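Local structure of putative p22 protein (Leishmania major, 1YQF) at the interface of chains A and B. The protein is of unknown function but belongs to the MAM33 mitochondrial glycoprotein family and is a homologue of human p32, which forms ring-shaped trimers. Sequence-based numbering; all coordinates share one arbitrary frame. Chains: chain A/B, hypothetical protein Lmaj011689.

Contact 1: the interface of chains A and B. Residues chain A 27, 31, 194, 198; chain B 106, 122, 154, 158, 161-162, 165.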
loop_
_atom_site.group_PDB
_atom_site.type_symbol
_atom_site.label_atom_id
_atom_site.label_comp_id
_atom_site.label_asym_id
_atom_site.label_seq_id
_atom_site.Cartn_x
_atom_site.Cartn_y
_atom_site.Cartn_z
ATOM N N LEU A 27 15.864 29.591 11.523
ATOM C CA LEU A 27 15.213 28.823 10.467
ATOM C C LEU A 27 14.636 29.795 9.441
ATOM O O LEU A 27 14.781 29.586 8.243
ATOM C CB LEU A 27 14.111 27.914 11.031
ATOM C CG LEU A 27 13.361 27.040 10.009
ATOM C CD1 LEU A 27 14.291 26.051 9.324
ATOM C CD2 LEU A 27 12.204 26.297 10.662
ATOM N N THR A 31 15.610 29.725 5.531
ATOM C CA THR A 31 14.662 29.514 4.438
ATOM C C THR A 31 14.643 30.727 3.519
ATOM O O THR A 31 14.558 30.583 2.306
ATOM C CB THR A 31 13.238 29.228 4.961
ATOM O OG1 THR A 31 12.842 30.238 5.906
ATOM C CG2 THR A 31 13.195 27.930 5.747
ATOM N N TRP A 194 7.375 25.304 -1.042
ATOM C CA TRP A 194 7.681 24.635 0.218
ATOM C C TRP A 194 8.575 25.510 1.105
ATOM O O TRP A 194 8.390 25.565 2.317
ATOM C CB TRP A 194 8.349 23.292 -0.093
ATOM C CG TRP A 194 8.682 22.414 1.070
ATOM C CD1 TRP A 194 7.882 21.461 1.632
ATOM C CD2 TRP A 194 9.928 22.355 1.774
ATOM N NE1 TRP A 194 8.544 20.830 2.658
ATOM C CE2 TRP A 194 9.803 21.361 2.768
ATOM C CE3 TRP A 194 11.138 23.053 1.677
ATOM C CZ2 TRP A 194 10.837 21.047 3.649
ATOM C CZ3 TRP A 194 12.168 22.736 2.556
ATOM C CH2 TRP A 194 12.008 21.745 3.530
ATOM N N MET A 198 7.470 27.016 4.773
ATOM C CA MET A 198 8.243 26.740 5.977
ATOM C C MET A 198 8.711 28.048 6.604
ATOM O O MET A 198 8.801 28.160 7.825
ATOM C CB MET A 198 9.455 25.865 5.670
ATOM C CG MET A 198 10.308 25.601 6.898
ATOM S SD MET A 198 11.684 24.541 6.567
ATOM C CE MET A 198 10.930 22.949 6.830
ATOM N N MET B 106 2.839 21.347 9.964
ATOM C CA MET B 106 4.031 20.698 9.435
ATOM C C MET B 106 3.992 19.236 9.852
ATOM O O MET B 106 3.580 18.923 10.960
ATOM C CB MET B 106 5.287 21.356 10.001
ATOM C CG MET B 106 6.585 20.781 9.453
ATOM S SD MET B 106 8.029 21.311 10.380
ATOM C CE MET B 106 8.225 22.970 9.776
ATOM N N ILE B 122 9.687 16.004 5.244
ATOM C CA ILE B 122 9.000 17.184 5.769
ATOM C C ILE B 122 8.003 17.680 4.738
ATOM O O ILE B 122 8.370 17.915 3.582
ATOM C CB ILE B 122 9.990 18.314 6.090
ATOM C CG1 ILE B 122 10.978 17.878 7.166
ATOM C CG2 ILE B 122 9.244 19.572 6.554
ATOM C CD1 ILE B 122 12.056 18.890 7.422
ATOM N N LEU B 154 18.884 18.535 0.841
ATOM C CA LEU B 154 18.719 19.891 1.371
ATOM C C LEU B 154 20.042 20.527 1.815
ATOM O O LEU B 154 20.948 19.844 2.295
ATOM C CB LEU B 154 17.725 19.896 2.544
ATOM C CG LEU B 154 16.285 20.351 2.278
ATOM C CD1 LEU B 154 15.718 19.803 0.976
ATOM C CD2 LEU B 154 15.396 19.949 3.449
ATOM N N LEU B 158 20.208 24.761 6.389
ATOM C CA LEU B 158 18.762 24.692 6.593
ATOM C C LEU B 158 18.371 23.416 7.332
ATOM O O LEU B 158 17.458 23.434 8.152
ATOM C CB LEU B 158 18.017 24.764 5.255
ATOM C CG LEU B 158 16.486 24.632 5.291
ATOM C CD1 LEU B 158 15.844 25.803 6.018
ATOM C CD2 LEU B 158 15.925 24.514 3.883
ATOM N N CYS B 161 19.075 23.907 11.008
ATOM C CA CYS B 161 18.045 24.773 11.589
ATOM C C CYS B 161 16.697 24.087 11.830
ATOM O O CYS B 161 15.993 24.441 12.775
ATOM C CB CYS B 161 17.835 26.014 10.721
ATOM S SG CYS B 161 19.208 27.181 10.776
ATOM N N VAL B 162 16.335 23.123 10.984
ATOM C CA VAL B 162 15.085 22.385 11.164
ATOM C C VAL B 162 15.203 21.399 12.323
ATOM O O VAL B 162 14.254 21.222 13.083
ATOM C CB VAL B 162 14.665 21.628 9.890
ATOM C CG1 VAL B 162 13.566 20.614 10.196
ATOM C CG2 VAL B 162 14.181 22.601 8.834
ATOM N N TYR B 165 15.090 23.372 15.398
ATOM C CA TYR B 165 13.681 23.732 15.520
ATOM C C TYR B 165 12.871 22.606 16.179
ATOM O O TYR B 165 12.006 22.871 17.010
ATOM C CB TYR B 165 13.105 24.087 14.141
ATOM C CG TYR B 165 11.634 24.430 14.153
ATOM C CD1 TYR B 165 10.669 23.435 14.049
ATOM C CD2 TYR B 165 11.207 25.749 14.258
ATOM C CE1 TYR B 165 9.322 23.741 14.060
ATOM C CE2 TYR B 165 9.855 26.067 14.270
ATOM C CZ TYR B 165 8.918 25.057 14.171
ATOM O OH TYR B 165 7.578 25.357 14.183
#

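Contact 2: the interface of chains A and B. Residues chain A 84, 86, 89, 187; chain B 146-147, 149-150.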
loop_
_atom_site.group_PDB
_atom_site.type_symbol
_atom_site.label_atom_id
_atom_site.label_comp_id
_atom_site.label_asym_id
_atom_site.label_seq_id
_atom_site.Cartn_x
_atom_site.Cartn_y
_atom_site.Cartn_z
ATOM N N GLN A 84 8.298 12.217 -6.141
ATOM C CA GLN A 84 9.356 11.222 -6.264
ATOM C C GLN A 84 9.443 10.395 -4.985
ATOM O O GLN A 84 9.249 10.915 -3.876
ATOM C CB GLN A 84 10.699 11.895 -6.563
ATOM C CG GLN A 84 11.100 12.964 -5.563
ATOM C CD GLN A 84 12.012 14.024 -6.157
ATOM O OE1 GLN A 84 12.953 13.704 -6.888
ATOM N NE2 GLN A 84 11.742 15.288 -5.837
ATOM N N SER A 86 11.324 8.277 -2.090
ATOM C CA SER A 86 12.586 8.440 -1.355
ATOM C C SER A 86 13.726 7.584 -1.920
ATOM O O SER A 86 14.842 8.076 -2.110
ATOM C CB SER A 86 12.385 8.106 0.128
ATOM O OG SER A 86 13.552 8.397 0.881
ATOM N N ALA A 89 14.435 7.428 -6.871
ATOM C CA ALA A 89 14.657 8.771 -7.403
ATOM C C ALA A 89 15.247 8.703 -8.816
ATOM O O ALA A 89 15.960 9.613 -9.252
ATOM C CB ALA A 89 15.582 9.552 -6.472
ATOM N N GLU A 187 8.936 19.942 -9.847
ATOM C CA GLU A 187 9.556 19.658 -8.555
ATOM C C GLU A 187 10.243 20.905 -8.008
ATOM O O GLU A 187 10.214 21.157 -6.811
ATOM C CB GLU A 187 10.565 18.512 -8.679
ATOM C CG GLU A 187 11.426 18.279 -7.442
ATOM C CD GLU A 187 10.606 17.934 -6.209
ATOM O OE1 GLU A 187 9.713 17.058 -6.315
ATOM O OE2 GLU A 187 10.859 18.530 -5.133
ATOM N N TYR B 146 2.042 17.216 -2.796
ATOM C CA TYR B 146 3.495 17.325 -2.743
ATOM C C TYR B 146 3.978 16.792 -1.407
ATOM O O TYR B 146 3.569 17.293 -0.368
ATOM C CB TYR B 146 3.918 18.785 -2.883
ATOM C CG TYR B 146 5.417 19.006 -2.866
ATOM C CD1 TYR B 146 6.258 18.298 -3.721
ATOM C CD2 TYR B 146 5.990 19.941 -2.010
ATOM C CE1 TYR B 146 7.631 18.510 -3.717
ATOM C CE2 TYR B 146 7.360 20.160 -2.001
ATOM C CZ TYR B 146 8.175 19.446 -2.851
ATOM O OH TYR B 146 9.535 19.674 -2.837
ATOM N N THR B 147 4.835 15.774 -1.443
ATOM C CA THR B 147 5.327 15.130 -0.227
ATOM C C THR B 147 6.566 15.800 0.350
ATOM O O THR B 147 7.046 15.396 1.408
ATOM C CB THR B 147 5.644 13.641 -0.495
ATOM O OG1 THR B 147 6.641 13.527 -1.524
ATOM C CG2 THR B 147 4.424 12.904 -1.046
ATOM N N PRO B 149 10.582 17.934 -0.496
ATOM C CA PRO B 149 11.835 17.647 -1.196
ATOM C C PRO B 149 12.517 16.466 -0.527
ATOM O O PRO B 149 12.026 15.990 0.496
ATOM C CB PRO B 149 12.642 18.929 -0.993
ATOM C CG PRO B 149 12.175 19.432 0.329
ATOM C CD PRO B 149 10.702 19.122 0.370
ATOM N N LEU B 150 13.618 15.990 -1.094
ATOM C CA LEU B 150 14.364 14.903 -0.470
ATOM C C LEU B 150 15.247 15.537 0.590
ATOM O O LEU B 150 16.173 16.287 0.264
ATOM C CB LEU B 150 15.183 14.125 -1.501
ATOM C CG LEU B 150 14.348 13.094 -2.268
ATOM C CD1 LEU B 150 13.249 13.778 -3.050
ATOM C CD2 LEU B 150 15.192 12.235 -3.198
#

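Contact 1: the interface of chains A and B
The indole of A:Trp194 meets chain B along its edge. The backbone carbonyl carbon of B:Ile122 lies in plane at this edge, while its oxygen is tilted out of the indole plane. The indole N-H of A:Trp194 donates to that oxygen, NE1 to O of B:Ile122 3.1 Å. The bond is bent, 140° at the hydrogen, and NE1 stands above the carbonyl plane of B:Ile122. On the six-membered ring, CZ2 of A:Trp194 touches the CG2 methyl of B:Ile122 at 3.6 Å. The next ring carbon, CH2, meets B:Leu154 tip to tip. The CD2 methyl of A:Leu27 stands above the ring plane of B:Tyr165, over its CD2 and CG rim.

This patch is part of a subunit interface, probably of the p32-type trimer. Helices 23-39 and 173-202 of chain A pack on helix 156-168 and strands 105-112 and 117-125 of chain B. A:Leu27 has CG anti to its backbone N (chi1 -179°) and spreads its two methyls over helix 156-168. CD1 packs tightly on CG2 of B:Val162 at 3.5 Å, and also reaches B:Leu158 and the CB of B:Cys161. One turn on, the hydroxyl of A:Thr31 bonds back to the carbonyl of A:Leu27, OG1 to O 3.1 Å. A:Met198 fills the middle: its chain is extended as far as the sulfur, then bends at chi3 (-88°). Its terminal CE methyl touches CG2 of both B:Ile122 and B:Val162, with CE of B:Met106 at 4.0 Å. The CG2 methyl of A:Thr31 crosses B:Leu158 at about a right angle and presses on its CD1 methyl at 3.4 Å.

Contact 2: the interface of chains A and B
B:Leu150 and A:Gln84 form the apolar centre of this patch. It belongs to a loop-to-loop and loop-to-helix interface between chains A and B of a MAM33 (p32) family protein, probably a subunit interface of the trimer. The CD1 methyl of B:Leu150 lies against the outer half of the A:Gln84 side chain. It is 3.4 Å from the amide carbon CD of A:Gln84, and it also meets CG and the amide nitrogen NE2. The amide oxygen OE1 is a little farther, 3.9 Å from the same CD1. The methyl sits over one face of the A:Gln84 amide, nearly straight above CD, and the two side chains cross obliquely. A:Gln84 has CG between its backbone N and carbonyl carbon (chi1 55°). Its chain, extended beyond CG, passes across the CD1 methyl of B:Leu150 and turns the amide face to it. The other methyl of B:Leu150, CD2, points toward the segment with A:Ser86 and A:Ala89. Both of these residues are poorly ordered, and their approaches to CD2 are loose. B:Leu150 buries 68 Å² against chain A.

At the polar rim, the phenol of B:Tyr146 donates a hydrogen bond to the carboxylate of A:Glu187, OH to OE2 2.9 Å. The hydroxyl approaches on the syn side of OE2, 24° out of the carboxylate plane. The carboxylate sits beside the hydroxyl end of the phenol. Its second oxygen, OE1, lies in plane at the ring edge, 3.6 Å from CE1 of B:Tyr146. The carboxylate and ring planes are 42° apart. A:Glu187 comes from helix 173-202 with its chain bent at chi2. The phenol O-H may help to stabilise negative charge on this carboxylate.

Contact 1 and contact 2 belong to the same A-B interface, with the centres of their C-alpha atoms about 15 Å apart. Helix 173-202 of chain A joins them: A:Glu187 serves contact 2, and A:Trp194 and A:Met198 serve contact 1. In chain B, the loop residues of contact 2 are followed closely by B:Leu154 and helix 156-168 of contact 1. The two chains use different surfaces here, so the interface is not an exact two-fold. The deposited assembly has three copies, so this head-to-tail pairing fits a closed trimer like that of human p32.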